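Local coordinates for uncharacterized protein from DUF35 family (Sulfolobus solfataricus, PDB 3IRB) that is of unknown function but binds zinc and may bind acyl-CoA through a zinc-ribbon and OB-fold architecture, at residues Asn97-Ala100 and Gln101-Ile105. Sequence-based numbering, arbitrary orientation.
Sequences NKLA and QPVYI
Leu99 turns its CG beside its own backbone N (chi1 -64°), and four residues on CG1 of Val103 stands anti to the backbone N (chi1 170°), which leaves CG2 beside that N and anti to the carbonyl carbon. These two rotations bring CD1 of Leu99 to 3.9 Å from CG2 of Val103, with the side chains lying at a slant to each other. The contact spans a break in strand 98-109. Ala100 has helical backbone torsions between extended neighbours, and there the chain turns a corner so that the pieces before and after it face differently. A small methyl side chain is readily accepted at this exposed bend, and alanine adopts helical torsions easily.

Inside the corner, CB of Leu99 rests 3.4 Å from the carbonyl O of Gln101, and CD1 of Leu99 also lies 3.9 Å from the backbone N of Val103. A leucine is long enough to touch main chain and methyl group beyond the bend. Gln101 carries its CB outward from the turn, a reasonable setting for a polar side chain at the surface. Pro102 follows, its CD 3.8 Å from the carbonyl O of Ala100. Its ring holds phi near -56° and leaves the residue without an N-H donor, while its side chain reaches Ile89 of the neighbouring strand. Beta-branched Val103 fits the extended chain and also packs against Leu13 of helix 12-28.

Backbone hydrogen bonds between Leu99 and Tyr91 and between Val103 and Ile90 tie both sides of the corner to strand 83-92, its hairpin partner within the C-terminal OB-fold domain, distant from the zinc site; residues 100-102 bulge out of the pairing. Side chain meets side chain here through apolar methyl groups, a weak, undirected attraction, so the bonds to strand 83-92 probably contribute more to holding the two arms.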
loop_
_atom_site.group_PDB
_atom_site.type_symbol
_atom_site.label_atom_id
_atom_site.label_comp_id
_atom_site.label_asym_id
_atom_site.label_seq_id
_atom_site.Cartn_x
_atom_site.Cartn_y
_atom_site.Cartn_z
ATOM N N ASN A 97 -9.346 -20.268 -14.678
ATOM C CA ASN A 97 -8.562 -19.990 -15.893
ATOM C C ASN A 97 -7.123 -19.574 -15.594
ATOM O O ASN A 97 -6.880 -18.732 -14.723
ATOM C CB ASN A 97 -9.209 -18.892 -16.702
ATOM C CG ASN A 97 -10.563 -19.255 -17.202
ATOM O OD1 ASN A 97 -10.726 -20.068 -18.138
ATOM N ND2 ASN A 97 -11.563 -18.620 -16.623
ATOM N N LYS A 98 -6.151 -20.153 -16.288
ATOM C CA LYS A 98 -4.749 -19.746 -16.111
ATOM C C LYS A 98 -4.548 -18.323 -16.605
ATOM O O LYS A 98 -4.967 -17.944 -17.689
ATOM C CB LYS A 98 -3.777 -20.683 -16.851
ATOM C CG LYS A 98 -2.277 -20.391 -16.557
ATOM C CD LYS A 98 -1.333 -21.101 -17.568
ATOM N N LEU A 99 -3.901 -17.507 -15.789
ATOM C CA LEU A 99 -3.711 -16.130 -16.173
ATOM C C LEU A 99 -2.462 -16.020 -17.079
ATOM O O LEU A 99 -1.400 -16.555 -16.745
ATOM C CB LEU A 99 -3.532 -15.279 -14.912
ATOM C CG LEU A 99 -4.725 -15.209 -13.961
ATOM C CD1 LEU A 99 -4.313 -14.531 -12.669
ATOM C CD2 LEU A 99 -5.932 -14.477 -14.629
ATOM N N ALA A 100 -2.606 -15.288 -18.182
ATOM C CA ALA A 100 -1.482 -14.852 -19.022
ATOM C C ALA A 100 -0.398 -14.218 -18.148
ATOM O O ALA A 100 0.769 -14.563 -18.230
ATOM C CB ALA A 100 -1.981 -13.813 -20.059
ATOM N N GLN A 101 -0.812 -13.273 -17.315
ATOM C CA GLN A 101 0.081 -12.638 -16.365
ATOM C C GLN A 101 -0.485 -12.946 -15.002
ATOM O O GLN A 101 -1.593 -12.518 -14.697
ATOM C CB GLN A 101 0.102 -11.127 -16.580
ATOM C CG GLN A 101 0.881 -10.716 -17.813
ATOM C CD GLN A 101 0.287 -9.500 -18.485
ATOM O OE1 GLN A 101 -0.089 -8.522 -17.825
ATOM N NE2 GLN A 101 0.187 -9.555 -19.807
ATOM N N PRO A 102 0.246 -13.713 -14.195
ATOM C CA PRO A 102 -0.175 -13.925 -12.815
ATOM C C PRO A 102 -0.352 -12.617 -12.076
ATOM O O PRO A 102 0.329 -11.601 -12.382
ATOM C CB PRO A 102 1.000 -14.687 -12.194
ATOM C CG PRO A 102 1.678 -15.330 -13.321
ATOM C CD PRO A 102 1.482 -14.443 -14.515
ATOM N N VAL A 103 -1.256 -12.645 -11.104
ATOM C CA VAL A 103 -1.507 -11.509 -10.237
ATOM C C VAL A 103 -0.751 -11.733 -8.943
ATOM O O VAL A 103 -0.779 -12.829 -8.361
ATOM C CB VAL A 103 -3.001 -11.358 -9.941
ATOM C CG1 VAL A 103 -3.234 -10.315 -8.836
ATOM C CG2 VAL A 103 -3.753 -10.997 -11.223
ATOM N N TYR A 104 -0.040 -10.720 -8.511
ATOM C CA TYR A 104 0.685 -10.815 -7.257
ATOM C C TYR A 104 -0.017 -9.946 -6.227
ATOM O O TYR A 104 -0.419 -8.836 -6.537
ATOM C CB TYR A 104 2.110 -10.350 -7.448
ATOM C CG TYR A 104 2.938 -11.158 -8.399
ATOM C CD1 TYR A 104 2.830 -10.964 -9.779
ATOM C CD2 TYR A 104 3.857 -12.088 -7.947
ATOM C CE1 TYR A 104 3.589 -11.690 -10.667
ATOM C CE2 TYR A 104 4.639 -12.808 -8.845
ATOM C CZ TYR A 104 4.476 -12.611 -10.199
ATOM O OH TYR A 104 5.234 -13.303 -11.106
ATOM N N ILE A 105 -0.116 -10.419 -4.986
ATOM C CA ILE A 105 -0.566 -9.586 -3.893
ATOM C C ILE A 105 0.737 -9.288 -3.142
ATOM O O ILE A 105 1.400 -10.228 -2.683
ATOM C CB ILE A 105 -1.574 -10.317 -2.973
ATOM C CG1 ILE A 105 -2.733 -10.936 -3.770
ATOM C CG2 ILE A 105 -2.089 -9.365 -1.900
ATOM C CD1 ILE A 105 -3.586 -9.951 -4.644
#